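Local coordinates for extracellular solute-binding protein family 1 (Alicyclobacillus acidocaldarius subsp. acidocaldarius, PDB 4OVJ) that probably captures a solute outside the cell and hands it to an ABC transporter for uptake, as related extracellular binding proteins do, at residues A[175-180]-A[251-256]; A[166-171]-A[227-232]; A[140-145]-A[257-262]; A[181-186]-A[215-220]. All coordinates share one frame; numbering follows the deposited sequence. Where two conformers were deposited one is given.

Contact 1: A[175-180]-A[251-256]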
loop_
_atom_site.group_PDB
_atom_site.type_symbol
_atom_site.label_atom_id
_atom_site.label_comp_id
_atom_site.label_asym_id
_atom_site.label_seq_id
_atom_site.Cartn_x
_atom_site.Cartn_y
_atom_site.Cartn_z
ATOM N N GLY A 175 -4.533 -31.888 1.243
ATOM C CA GLY A 175 -3.930 -32.309 -0.024
ATOM C C GLY A 175 -3.808 -31.198 -1.064
ATOM O O GLY A 175 -3.399 -31.448 -2.205
ATOM N N LYS A 176 -4.144 -29.969 -0.679
ATOM C CA LYS A 176 -4.051 -28.829 -1.573
ATOM C C LYS A 176 -2.863 -27.985 -1.141
ATOM O O LYS A 176 -2.294 -28.200 -0.065
ATOM C CB LYS A 176 -5.329 -27.997 -1.500
ATOM C CG LYS A 176 -6.559 -28.707 -2.040
ATOM C CD LYS A 176 -7.736 -27.762 -2.090
ATOM C CE LYS A 176 -9.017 -28.473 -2.524
ATOM N NZ LYS A 176 -10.247 -27.649 -2.300
ATOM N N TRP A 177 -2.485 -27.021 -1.968
ATOM C CA TRP A 177 -1.447 -26.071 -1.576
ATOM C C TRP A 177 -1.996 -25.221 -0.455
ATOM O O TRP A 177 -3.132 -24.769 -0.532
ATOM C CB TRP A 177 -0.996 -25.217 -2.748
ATOM C CG TRP A 177 -0.400 -26.035 -3.842
ATOM C CD1 TRP A 177 0.596 -26.953 -3.717
ATOM C CD2 TRP A 177 -0.748 -26.008 -5.236
ATOM N NE1 TRP A 177 0.887 -27.512 -4.940
ATOM C CE2 TRP A 177 0.072 -26.957 -5.886
ATOM C CE3 TRP A 177 -1.671 -25.285 -5.993
ATOM C CZ2 TRP A 177 -0.006 -27.196 -7.262
ATOM C CZ3 TRP A 177 -1.750 -25.528 -7.366
ATOM C CH2 TRP A 177 -0.927 -26.473 -7.978
ATOM N N ALA A 178 -1.202 -25.026 0.595
ATOM C CA ALA A 178 -1.664 -24.266 1.748
ATOM C C ALA A 178 -1.577 -22.756 1.504
ATOM O O ALA A 178 -2.359 -21.999 2.063
ATOM C CB ALA A 178 -0.886 -24.645 3.001
ATOM N N GLU A 179 -0.611 -22.340 0.687
ATOM C CA GLU A 179 -0.468 -20.942 0.281
ATOM C C GLU A 179 0.130 -20.882 -1.106
ATOM O O GLU A 179 0.781 -21.816 -1.538
ATOM C CB GLU A 179 0.455 -20.191 1.260
ATOM C CG GLU A 179 0.536 -18.674 1.042
ATOM C CD GLU A 179 1.562 -17.987 1.937
ATOM O OE1 GLU A 179 1.874 -18.531 2.998
ATOM O OE2 GLU A 179 2.045 -16.882 1.595
ATOM N N ASN A 180 -0.089 -19.767 -1.787
ATOM C CA ASN A 180 0.632 -19.455 -3.014
ATOM C C ASN A 180 2.112 -19.268 -2.704
ATOM O O ASN A 180 2.495 -19.003 -1.561
ATOM C CB ASN A 180 0.099 -18.168 -3.622
ATOM C CG ASN A 180 -1.293 -18.298 -4.210
ATOM O OD1 ASN A 180 -2.010 -19.300 -4.045
ATOM N ND2 ASN A 180 -1.700 -17.246 -4.889
ATOM N N GLN A 251 -8.872 -20.544 -8.099
ATOM C CA GLN A 251 -9.173 -21.865 -8.646
ATOM C C GLN A 251 -9.508 -22.908 -7.581
ATOM O O GLN A 251 -9.875 -24.043 -7.909
ATOM C CB GLN A 251 -7.993 -22.365 -9.466
ATOM C CG GLN A 251 -7.634 -21.449 -10.618
ATOM C CD GLN A 251 -6.408 -21.922 -11.347
ATOM O OE1 GLN A 251 -5.811 -22.939 -10.996
ATOM N NE2 GLN A 251 -6.032 -21.205 -12.379
ATOM N N GLY A 252 -9.354 -22.538 -6.318
ATOM C CA GLY A 252 -9.578 -23.454 -5.209
ATOM C C GLY A 252 -8.456 -24.445 -4.942
ATOM O O GLY A 252 -8.636 -25.405 -4.196
ATOM N N LYS A 253 -7.296 -24.202 -5.545
ATOM C CA LYS A 253 -6.162 -25.109 -5.463
ATOM C C LYS A 253 -5.206 -24.716 -4.341
ATOM O O LYS A 253 -4.384 -25.526 -3.914
ATOM C CB LYS A 253 -5.428 -25.127 -6.806
ATOM C CG LYS A 253 -6.281 -25.660 -7.952
ATOM C CD LYS A 253 -5.491 -25.756 -9.248
ATOM C CE LYS A 253 -6.390 -26.164 -10.406
ATOM N NZ LYS A 253 -7.052 -27.469 -10.138
ATOM N N SER A 254 -5.313 -23.471 -3.879
ATOM C CA SER A 254 -4.488 -22.955 -2.785
ATOM C C SER A 254 -5.414 -22.358 -1.734
ATOM O O SER A 254 -6.483 -21.831 -2.071
ATOM C CB SER A 254 -3.556 -21.875 -3.289
ATOM O OG SER A 254 -2.899 -21.228 -2.208
ATOM N N ASP A 255 -4.991 -22.402 -0.478
ATOM C CA ASP A 255 -5.835 -21.966 0.627
ATOM C C ASP A 255 -5.430 -20.651 1.276
ATOM O O ASP A 255 -6.063 -20.232 2.237
ATOM C CB ASP A 255 -5.962 -23.105 1.659
ATOM C CG ASP A 255 -6.822 -24.264 1.130
ATOM O OD1 ASP A 255 -7.589 -24.039 0.167
ATOM O OD2 ASP A 255 -6.744 -25.389 1.659
ATOM N N ALA A 256 -4.420 -19.973 0.736
ATOM C CA ALA A 256 -3.975 -18.685 1.293
ATOM C C ALA A 256 -3.085 -17.945 0.332
ATOM O O ALA A 256 -2.460 -18.543 -0.537
ATOM C CB ALA A 256 -3.217 -18.877 2.611
HETATM O O HOH W 1 -9.577 -25.290 -1.296
HETATM O O HOH W 2 -4.423 -26.453 1.785
#
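Two irregular loops meet here through a single beta bridge, Trp177 with Ser254, joining the loop after helix 160-174 to the run into strand 256-260. The tight part lies between the backbones of Trp177-Asn180 and Lys253-Ala256. Trp177 N donates to Lys253 O at 3.1 Å, nearly along the C=O axis, although its N-H points well off the line (137°). Asp255 N returns a weak bond to Trp177 O, and Ser254 CA offers the same oxygen a C-H contact. Farther along, Asn180 N reaches Ala256 O at 2.9 Å. Beside it Ser254 OG, anti to its own backbone N (chi1 171°), donates to Asn180 OD1 at 2.8 Å, in the carboxamide plane; the other branch of that amide, ND2, is taken by Asp247.

The side chains of Lys176 and Lys253 lie on the solvent side. At the border the partly exposed indole of Trp177 runs alongside Lys253, CZ3 to CB 3.7 Å. The extended chain of Lys176 passes Gly252, its NZ making a weak bond to Gly252 O at 3.4 Å. A water 2.6 Å from Lys176 NZ accepts from it and donates to Gly252 O and Asp255 OD1. Buried Asp255 also forms a salt bridge through OD1 with Arg273, which probably keeps the carboxylate ionised. The chemistry thus implies a firm backbone seam, with the Lys176 charge tied to it by one weak direct bond and one water.

Contact 2: A[166-171]-A[227-232]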
loop_
_atom_site.group_PDB
_atom_site.type_symbol
_atom_site.label_atom_id
_atom_site.label_comp_id
_atom_site.label_asym_id
_atom_site.label_seq_id
_atom_site.Cartn_x
_atom_site.Cartn_y
_atom_site.Cartn_z
ATOM N N ILE A 166 2.567 -24.515 10.195
ATOM C CA ILE A 166 1.121 -24.464 9.989
ATOM C C ILE A 166 0.767 -24.844 8.546
ATOM O O ILE A 166 -0.135 -25.644 8.322
ATOM C CB ILE A 166 0.539 -23.084 10.363
ATOM C CG1 ILE A 166 0.598 -22.886 11.886
ATOM C CG2 ILE A 166 -0.878 -22.955 9.847
ATOM C CD1 ILE A 166 0.584 -21.441 12.340
ATOM N N LEU A 167 1.494 -24.285 7.583
ATOM C CA LEU A 167 1.261 -24.594 6.179
ATOM C C LEU A 167 1.421 -26.090 5.914
ATOM O O LEU A 167 0.602 -26.707 5.210
ATOM C CB LEU A 167 2.208 -23.789 5.283
ATOM C CG LEU A 167 2.044 -22.272 5.249
ATOM C CD1 LEU A 167 3.075 -21.699 4.285
ATOM C CD2 LEU A 167 0.638 -21.894 4.816
ATOM N N GLU A 168 2.465 -26.685 6.486
ATOM C CA GLU A 168 2.667 -28.130 6.342
ATOM C C GLU A 168 1.471 -28.914 6.875
ATOM O O GLU A 168 1.020 -29.863 6.234
ATOM C CB GLU A 168 3.970 -28.572 7.006
ATOM C CG GLU A 168 5.209 -28.103 6.254
ATOM C CD GLU A 168 6.515 -28.399 6.983
ATOM O OE1 GLU A 168 6.840 -29.584 7.189
ATOM O OE2 GLU A 168 7.233 -27.437 7.332
ATOM N N LYS A 169 0.946 -28.504 8.027
ATOM C CA LYS A 169 -0.205 -29.178 8.635
ATOM C C LYS A 169 -1.474 -29.029 7.801
ATOM O O LYS A 169 -2.230 -29.989 7.630
ATOM C CB LYS A 169 -0.437 -28.666 10.056
ATOM C CG LYS A 169 0.691 -28.996 11.021
ATOM C CD LYS A 169 0.696 -30.464 11.432
ATOM C CE LYS A 169 1.551 -30.680 12.673
ATOM N NZ LYS A 169 1.498 -32.082 13.166
ATOM N N VAL A 170 -1.700 -27.837 7.262
ATOM C CA VAL A 170 -2.860 -27.600 6.398
ATOM C C VAL A 170 -2.770 -28.480 5.146
ATOM O O VAL A 170 -3.730 -29.147 4.771
ATOM C CB VAL A 170 -2.991 -26.112 6.020
ATOM C CG1 VAL A 170 -4.130 -25.910 5.038
ATOM C CG2 VAL A 170 -3.236 -25.275 7.270
ATOM N N HIS A 171 -1.610 -28.473 4.503
ATOM C CA HIS A 171 -1.380 -29.290 3.305
ATOM C C HIS A 171 -1.642 -30.764 3.577
ATOM O O HIS A 171 -2.259 -31.460 2.748
ATOM C CB HIS A 171 0.046 -29.096 2.823
ATOM C CG HIS A 171 0.435 -30.005 1.706
ATOM N ND1 HIS A 171 -0.194 -29.982 0.481
ATOM C CD2 HIS A 171 1.387 -30.962 1.625
ATOM C CE1 HIS A 171 0.360 -30.882 -0.310
ATOM N NE2 HIS A 171 1.316 -31.495 0.361
ATOM N N GLU A 227 8.470 -29.472 -0.200
ATOM C CA GLU A 227 7.495 -30.231 0.579
ATOM C C GLU A 227 6.096 -30.250 -0.058
ATOM O O GLU A 227 5.192 -30.891 0.479
ATOM C CB GLU A 227 7.370 -29.644 1.991
ATOM C CG GLU A 227 8.687 -29.336 2.702
ATOM C CD GLU A 227 9.065 -30.316 3.790
ATOM O OE1 GLU A 227 8.467 -31.416 3.869
ATOM O OE2 GLU A 227 9.985 -29.980 4.574
ATOM N N GLY A 228 5.906 -29.547 -1.174
ATOM C CA GLY A 228 4.624 -29.546 -1.877
ATOM C C GLY A 228 3.555 -28.682 -1.226
ATOM O O GLY A 228 2.378 -28.794 -1.535
ATOM N N VAL A 229 3.980 -27.778 -0.357
ATOM C CA VAL A 229 3.075 -26.977 0.443
ATOM C C VAL A 229 2.633 -25.692 -0.285
ATOM O O VAL A 229 1.551 -25.143 -0.016
ATOM C CB VAL A 229 3.763 -26.668 1.784
ATOM C CG1 VAL A 229 2.949 -25.718 2.594
ATOM C CG2 VAL A 229 3.991 -27.973 2.541
ATOM N N VAL A 230 3.484 -25.197 -1.179
ATOM C CA VAL A 230 3.124 -24.104 -2.099
ATOM C C VAL A 230 3.312 -24.637 -3.522
ATOM O O VAL A 230 3.960 -25.666 -3.715
ATOM C CB VAL A 230 3.973 -22.828 -1.854
ATOM C CG1 VAL A 230 3.875 -22.388 -0.388
ATOM C CG2 VAL A 230 5.416 -23.054 -2.256
ATOM N N PRO A 231 2.731 -23.961 -4.517
ATOM C CA PRO A 231 2.748 -24.536 -5.866
ATOM C C PRO A 231 4.139 -24.559 -6.466
ATOM O O PRO A 231 4.988 -23.784 -6.069
ATOM C CB PRO A 231 1.833 -23.603 -6.669
ATOM C CG PRO A 231 1.073 -22.816 -5.655
ATOM C CD PRO A 231 1.995 -22.693 -4.482
ATOM N N PRO A 232 4.376 -25.462 -7.433
ATOM C CA PRO A 232 5.653 -25.466 -8.164
ATOM C C PRO A 232 5.775 -24.255 -9.092
ATOM O O PRO A 232 4.775 -23.585 -9.385
ATOM C CB PRO A 232 5.582 -26.756 -8.964
ATOM C CG PRO A 232 4.129 -27.008 -9.154
ATOM C CD PRO A 232 3.446 -26.500 -7.916
#
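Glu227 comes first, its bent side chain bringing OE2 to 4.1 Å from Glu168 OE1 with the carboxylate planes 29° apart. These like charges, on the solvent side, would be expected to repel mildly. Gly228 follows with positive phi (77°) and ends helix 211-226 in a Schellman motif. Its carbonyl oxygen stands 3.1 Å above the plane of the His171 ring, toward the rim near CE1, so it meets a ring face and takes no N-H. The ring's ND1 donates instead to Lys176 O, which helps to fix the rotation of the imidazole. Val229 does most of the packing: CG1, anti to its backbone N, presses on Leu167 CB at a tight 3.4 Å, while CG2 lies 3.9 Å from Glu168 CG, the two side chains crossing at about a right angle. Val230 packs on Leu224 and Arg225 of helix 211-226. Pro232 then takes the N-cap position of helix 233-236, so the segment is a helix-to-helix connection laid against helix 160-174, whose Leu167 also touches Phe148 of helix 145-149.

Contact 3: A[140-145]-A[257-262]. With SO4 (sulfate ion), chain B.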
loop_
_atom_site.group_PDB
_atom_site.type_symbol
_atom_site.label_atom_id
_atom_site.label_comp_id
_atom_site.label_asym_id
_atom_site.label_seq_id
_atom_site.Cartn_x
_atom_site.Cartn_y
_atom_site.Cartn_z
ATOM N N ALA A 140 -1.261 -8.452 3.985
ATOM C CA ALA A 140 -1.977 -9.344 4.885
ATOM C C ALA A 140 -1.847 -10.755 4.344
ATOM O O ALA A 140 -1.587 -10.950 3.158
ATOM C CB ALA A 140 -3.441 -8.964 4.929
ATOM N N VAL A 141 -2.017 -11.725 5.226
ATOM C CA VAL A 141 -2.285 -13.093 4.814
ATOM C C VAL A 141 -3.791 -13.237 4.714
ATOM O O VAL A 141 -4.510 -13.003 5.677
ATOM C CB VAL A 141 -1.715 -14.099 5.818
ATOM C CG1 VAL A 141 -2.135 -15.504 5.444
ATOM C CG2 VAL A 141 -0.202 -13.986 5.882
ATOM N N ILE A 142 -4.250 -13.570 3.515
ATOM C CA ILE A 142 -5.658 -13.814 3.234
ATOM C C ILE A 142 -5.797 -15.323 3.153
ATOM O O ILE A 142 -5.154 -15.978 2.327
ATOM C CB ILE A 142 -6.110 -13.165 1.920
ATOM C CG1 ILE A 142 -5.707 -11.684 1.888
ATOM C CG2 ILE A 142 -7.612 -13.331 1.758
ATOM C CD1 ILE A 142 -6.122 -10.934 0.647
ATOM N N TYR A 143 -6.608 -15.893 4.031
ATOM C CA TYR A 143 -6.639 -17.344 4.163
ATOM C C TYR A 143 -8.059 -17.916 4.270
ATOM O O TYR A 143 -8.992 -17.252 4.723
ATOM C CB TYR A 143 -5.772 -17.809 5.342
ATOM C CG TYR A 143 -6.301 -17.420 6.705
ATOM C CD1 TYR A 143 -6.075 -16.156 7.236
ATOM C CD2 TYR A 143 -7.032 -18.319 7.464
ATOM C CE1 TYR A 143 -6.570 -15.800 8.482
ATOM C CE2 TYR A 143 -7.528 -17.973 8.706
ATOM C CZ TYR A 143 -7.292 -16.708 9.210
ATOM O OH TYR A 143 -7.808 -16.356 10.425
ATOM N N ASP A 144 -8.189 -19.155 3.811
ATOM C CA ASP A 144 -9.417 -19.927 3.935
ATOM C C ASP A 144 -9.571 -20.340 5.405
ATOM O O ASP A 144 -8.820 -21.183 5.920
ATOM C CB ASP A 144 -9.313 -21.135 2.998
ATOM C CG ASP A 144 -10.510 -22.071 3.060
ATOM O OD1 ASP A 144 -11.170 -22.181 4.103
ATOM O OD2 ASP A 144 -10.750 -22.761 2.056
ATOM N N GLU A 145 -10.524 -19.714 6.081
ATOM C CA GLU A 145 -10.744 -19.955 7.504
ATOM C C GLU A 145 -10.940 -21.420 7.836
ATOM O O GLU A 145 -10.308 -21.947 8.748
ATOM C CB GLU A 145 -11.989 -19.228 7.971
ATOM C CG GLU A 145 -11.779 -17.803 8.350
ATOM C CD GLU A 145 -12.885 -17.329 9.272
ATOM O OE1 GLU A 145 -14.068 -17.478 8.885
ATOM O OE2 GLU A 145 -12.567 -16.836 10.381
ATOM N N GLU A 257 -2.975 -16.645 0.561
ATOM C CA GLU A 257 -2.120 -15.790 -0.226
ATOM C C GLU A 257 -1.691 -14.591 0.626
ATOM O O GLU A 257 -2.519 -13.990 1.318
ATOM C CB GLU A 257 -2.931 -15.355 -1.445
ATOM C CG GLU A 257 -2.190 -14.553 -2.455
ATOM C CD GLU A 257 -2.960 -14.436 -3.765
ATOM O OE1 GLU A 257 -4.159 -14.865 -3.886
ATOM O OE2 GLU A 257 -2.330 -13.927 -4.684
ATOM N N LEU A 258 -0.393 -14.296 0.603
ATOM C CA LEU A 258 0.189 -13.116 1.220
ATOM C C LEU A 258 0.179 -12.042 0.150
ATOM O O LEU A 258 0.894 -12.156 -0.850
ATOM C CB LEU A 258 1.633 -13.400 1.656
ATOM C CG LEU A 258 2.476 -12.176 2.034
ATOM C CD1 LEU A 258 1.866 -11.495 3.237
ATOM C CD2 LEU A 258 3.921 -12.581 2.288
ATOM N N THR A 259 -0.666 -11.030 0.322
ATOM C CA THR A 259 -0.802 -9.996 -0.697
ATOM C C THR A 259 -1.366 -8.736 -0.065
ATOM O O THR A 259 -1.541 -8.667 1.155
ATOM C CB THR A 259 -1.705 -10.466 -1.842
ATOM O OG1 THR A 259 -1.704 -9.485 -2.894
ATOM C CG2 THR A 259 -3.116 -10.699 -1.339
ATOM N N TRP A 260 -1.640 -7.731 -0.886
ATOM C CA TRP A 260 -2.223 -6.501 -0.377
ATOM C C TRP A 260 -3.644 -6.731 0.117
ATOM O O TRP A 260 -4.447 -7.420 -0.532
ATOM C CB TRP A 260 -2.183 -5.411 -1.435
ATOM C CG TRP A 260 -0.781 -5.120 -1.801
ATOM C CD1 TRP A 260 -0.046 -5.693 -2.815
ATOM C CD2 TRP A 260 0.101 -4.238 -1.109
ATOM N NE1 TRP A 260 1.246 -5.197 -2.795
ATOM C CE2 TRP A 260 1.355 -4.295 -1.766
ATOM C CE3 TRP A 260 -0.049 -3.391 -0.003
ATOM C CZ2 TRP A 260 2.452 -3.538 -1.348
ATOM C CZ3 TRP A 260 1.051 -2.632 0.410
ATOM C CH2 TRP A 260 2.282 -2.712 -0.263
ATOM N N VAL A 261 -3.957 -6.144 1.265
ATOM C CA VAL A 261 -5.215 -6.429 1.925
ATOM C C VAL A 261 -6.434 -6.036 1.084
ATOM O O VAL A 261 -7.484 -6.662 1.203
ATOM C CB VAL A 261 -5.269 -5.812 3.344
ATOM C CG1 VAL A 261 -5.442 -4.302 3.286
ATOM C CG2 VAL A 261 -6.373 -6.459 4.156
ATOM N N ASN A 262 -6.271 -5.045 0.209
ATOM C CA ASN A 262 -7.328 -4.578 -0.692
ATOM C C ASN A 262 -7.916 -5.681 -1.553
ATOM O O ASN A 262 -9.075 -5.601 -1.958
ATOM C CB ASN A 262 -6.819 -3.438 -1.601
ATOM C CG ASN A 262 -5.951 -3.924 -2.764
ATOM O OD1 ASN A 262 -4.774 -4.233 -2.592
ATOM N ND2 ASN A 262 -6.523 -3.944 -3.975
HETATM S S SO4 B . 3.219 -7.626 -4.851
HETATM O O1 SO4 B . 4.104 -8.042 -5.957
HETATM O O2 SO4 B . 3.338 -6.169 -4.590
HETATM O O3 SO4 B . 1.817 -7.897 -5.227
HETATM O O4 SO4 B . 3.570 -8.412 -3.650
#
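Ile142 N is the best-held polar atom, gripped by one very straight bond: it donates to Glu257 O at 2.8 Å with an angle of 173° at the hydrogen. Glu257 N answers to Ile142 O, making this an antiparallel hydrogen-bonded pair. Ala140 and Thr259 form a second such pair, with Ala140 N to Thr259 O at 2.9 Å, and Val141 with Leu258 is the non-hydrogen-bonded pair between them. On the face of Ala140, Ile142 and Thr259, the tip of Ile142, CD1, meets Thr259 CG2 at 3.6 Å. Ala140 CB meets Val261 CG2 at 3.9 Å, with Leu358 of helix 350-365 packed on both residues. On the other face, Leu258 CD1 meets Val141 CG2 at 4.2 Å, the side chains crossing at about a right angle. Trp260 stacks on Tyr139 and sends its NE1, in the ring plane, to O2 of a sulfate, probably from the crystallisation liquor, at 2.9 Å; Tyr139 OH and Ser184 OG also hold this ion. The chemistry implies a strand pair fixed by four main-chain bonds, with the indole N-H left to meet a bound anion, here sulfate.

Contact 4: A[181-186]-A[215-220]. With SO4 (sulfate ion), chain B.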
loop_
_atom_site.group_PDB
_atom_site.type_symbol
_atom_site.label_atom_id
_atom_site.label_comp_id
_atom_site.label_asym_id
_atom_site.label_seq_id
_atom_site.Cartn_x
_atom_site.Cartn_y
_atom_site.Cartn_z
ATOM N N ASP A 181 2.950 -19.377 -3.727
ATOM C CA ASP A 181 4.362 -19.063 -3.581
ATOM C C ASP A 181 4.457 -17.553 -3.766
ATOM O O ASP A 181 4.510 -17.057 -4.890
ATOM C CB ASP A 181 5.183 -19.835 -4.614
ATOM C CG ASP A 181 6.677 -19.630 -4.458
ATOM O OD1 ASP A 181 7.072 -18.648 -3.770
ATOM O OD2 ASP A 181 7.452 -20.448 -5.033
ATOM N N ASP A 182 4.458 -16.830 -2.644
ATOM C CA ASP A 182 4.255 -15.383 -2.646
ATOM C C ASP A 182 5.575 -14.624 -2.640
ATOM O O ASP A 182 5.826 -13.750 -1.803
ATOM C CB ASP A 182 3.349 -14.995 -1.477
ATOM C CG ASP A 182 1.927 -15.427 -1.702
ATOM O OD1 ASP A 182 1.413 -15.156 -2.802
ATOM O OD2 ASP A 182 1.306 -16.037 -0.798
ATOM N N GLU A 183 6.413 -14.978 -3.600
ATOM C CA GLU A 183 7.674 -14.297 -3.813
ATOM C C GLU A 183 7.534 -13.214 -4.874
ATOM O O GLU A 183 7.120 -13.467 -6.003
ATOM C CB GLU A 183 8.760 -15.268 -4.225
ATOM C CG GLU A 183 9.189 -16.204 -3.103
ATOM C CD GLU A 183 10.090 -17.311 -3.614
ATOM O OE1 GLU A 183 9.555 -18.355 -4.056
ATOM O OE2 GLU A 183 11.329 -17.136 -3.574
ATOM N N SER A 184 7.927 -12.021 -4.487
ATOM C CA SER A 184 7.918 -10.859 -5.351
ATOM C C SER A 184 8.889 -9.873 -4.751
ATOM O O SER A 184 9.277 -9.989 -3.578
ATOM C CB SER A 184 6.525 -10.227 -5.414
ATOM O OG SER A 184 6.166 -9.622 -4.172
ATOM N N TRP A 185 9.253 -8.883 -5.540
ATOM C CA TRP A 185 10.164 -7.845 -5.077
ATOM C C TRP A 185 9.627 -7.163 -3.825
ATOM O O TRP A 185 10.377 -6.936 -2.866
ATOM C CB TRP A 185 10.347 -6.858 -6.206
ATOM C CG TRP A 185 11.304 -5.724 -6.047
ATOM C CD1 TRP A 185 11.039 -4.427 -6.336
ATOM C CD2 TRP A 185 12.692 -5.775 -5.684
ATOM N NE1 TRP A 185 12.149 -3.662 -6.152
ATOM C CE2 TRP A 185 13.186 -4.457 -5.757
ATOM C CE3 TRP A 185 13.556 -6.794 -5.285
ATOM C CZ2 TRP A 185 14.515 -4.127 -5.436
ATOM C CZ3 TRP A 185 14.874 -6.477 -4.992
ATOM C CH2 TRP A 185 15.341 -5.152 -5.070
ATOM N N GLN A 186 8.328 -6.866 -3.793
ATOM C CA GLN A 186 7.802 -6.171 -2.631
ATOM C C GLN A 186 7.615 -7.088 -1.411
ATOM O O GLN A 186 7.795 -6.634 -0.277
ATOM C CB GLN A 186 6.542 -5.371 -2.982
ATOM C CG GLN A 186 6.785 -4.238 -3.993
ATOM C CD GLN A 186 7.808 -3.204 -3.534
ATOM O OE1 GLN A 186 7.991 -2.975 -2.340
ATOM N NE2 GLN A 186 8.482 -2.573 -4.489
ATOM N N VAL A 215 19.140 -14.780 0.053
ATOM C CA VAL A 215 19.222 -16.240 0.005
ATOM C C VAL A 215 18.341 -16.893 1.077
ATOM O O VAL A 215 17.704 -17.913 0.811
ATOM C CB VAL A 215 20.681 -16.738 0.102
ATOM C CG1 VAL A 215 20.729 -18.254 0.238
ATOM C CG2 VAL A 215 21.439 -16.317 -1.143
ATOM N N SER A 216 18.273 -16.306 2.267
ATOM C CA SER A 216 17.433 -16.895 3.321
ATOM C C SER A 216 15.946 -16.829 2.931
ATOM O O SER A 216 15.179 -17.765 3.184
ATOM C CB SER A 216 17.709 -16.268 4.691
ATOM O OG SER A 216 17.313 -14.912 4.738
ATOM N N TYR A 217 15.553 -15.739 2.280
ATOM C CA TYR A 217 14.182 -15.603 1.767
ATOM C C TYR A 217 13.911 -16.646 0.698
ATOM O O TYR A 217 12.907 -17.372 0.737
ATOM C CB TYR A 217 14.026 -14.205 1.199
ATOM C CG TYR A 217 12.791 -13.884 0.401
ATOM C CD1 TYR A 217 11.641 -13.428 1.012
ATOM C CD2 TYR A 217 12.813 -13.936 -0.976
ATOM C CE1 TYR A 217 10.524 -13.068 0.279
ATOM C CE2 TYR A 217 11.710 -13.581 -1.722
ATOM C CZ TYR A 217 10.567 -13.141 -1.084
ATOM O OH TYR A 217 9.489 -12.756 -1.828
ATOM N N LEU A 218 14.812 -16.743 -0.261
ATOM C CA LEU A 218 14.630 -17.714 -1.337
ATOM C C LEU A 218 14.573 -19.152 -0.805
ATOM O O LEU A 218 13.769 -19.958 -1.272
ATOM C CB LEU A 218 15.731 -17.571 -2.376
ATOM C CG LEU A 218 15.762 -16.259 -3.161
ATOM C CD1 LEU A 218 17.035 -16.239 -3.982
ATOM C CD2 LEU A 218 14.539 -16.064 -4.040
ATOM N N ASN A 219 15.425 -19.462 0.171
ATOM C CA ASN A 219 15.451 -20.798 0.775
ATOM C C ASN A 219 14.197 -21.124 1.527
ATOM O O ASN A 219 13.760 -22.280 1.522
ATOM C CB ASN A 219 16.643 -20.956 1.707
ATOM C CG ASN A 219 17.908 -21.326 0.964
ATOM O OD1 ASN A 219 17.849 -21.938 -0.100
ATOM N ND2 ASN A 219 19.059 -20.972 1.526
ATOM N N TYR A 220 13.615 -20.118 2.177
ATOM C CA TYR A 220 12.371 -20.310 2.904
ATOM C C TYR A 220 11.301 -20.840 1.970
ATOM O O TYR A 220 10.684 -21.865 2.242
ATOM C CB TYR A 220 11.908 -19.002 3.538
ATOM C CG TYR A 220 10.591 -19.112 4.267
ATOM C CD1 TYR A 220 10.541 -19.629 5.550
ATOM C CD2 TYR A 220 9.396 -18.713 3.666
ATOM C CE1 TYR A 220 9.345 -19.747 6.221
ATOM C CE2 TYR A 220 8.192 -18.814 4.343
ATOM C CZ TYR A 220 8.175 -19.333 5.625
ATOM O OH TYR A 220 6.992 -19.442 6.312
HETATM S S SO4 B . 3.219 -7.626 -4.851
HETATM O O1 SO4 B . 4.104 -8.042 -5.957
HETATM O O2 SO4 B . 3.338 -6.169 -4.590
HETATM O O3 SO4 B . 1.817 -7.897 -5.227
HETATM O O4 SO4 B . 3.570 -8.412 -3.650
HETATM O O HOH W 3 12.643 -19.565 -3.767
#
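Tyr217 sets CG anti to its backbone N (chi1 170°), while Glu183 sets CG beside its own (chi1 -70°) and continues extended, so the two side chains slide past each other in opposite directions. The setting is a helix N-cap: Ser184, whose OG accepts from Thr187 N, opens helix 185-194, and helix 211-226 packs against the loop ahead of it. The phenol enters tip first, with OH in packing contact 3.1 Å from Glu183 CA; the hydroxyl is hydrogen-bonded to Thr187 OG1. Glu183 CG lies 3.9 Å from Tyr217 CE2, and the carboxylate stands 66° from the ring plane. Glu183 OE1 approaches Asp181 OD1 to 2.5 Å, which suggests that one acid keeps a proton, although Arg225 forms salt bridges with both residues. Ser184 OG, which caps the helix, also lies 2.9 Å from sulfate O4. Glu183 OE2 rests on Leu218 CD2 at 3.4 Å and accepts from a water, 2.8 Å away, that also donates to Leu218 O.

Overall arrangement
Following the chain from the N terminus, the first contact segment is 140-145 on strand 128-144, and contact 3 closes the longest loop by pairing it with 257-262; the other three contacts nest inside it. Next, 166-171 on helix 160-174 and then 175-180 begin contacts 2 and 1, which cross, since 227-232 returns before 251-256. Contact 4, between 181-186 and 215-220, is nested within all the others. Their segments run into one another: 175-180 leads into 181-186, and 251-256 into 257-262. Contacts 1 and 2 also meet through Ala178 N and Val229 O, and contacts 3 and 4 through Leu258 N and Asp182 OD2. Together they tie helices 160-174, 185-194 and 211-226 to strands 128-144 and 256-260 of the mixed sheet.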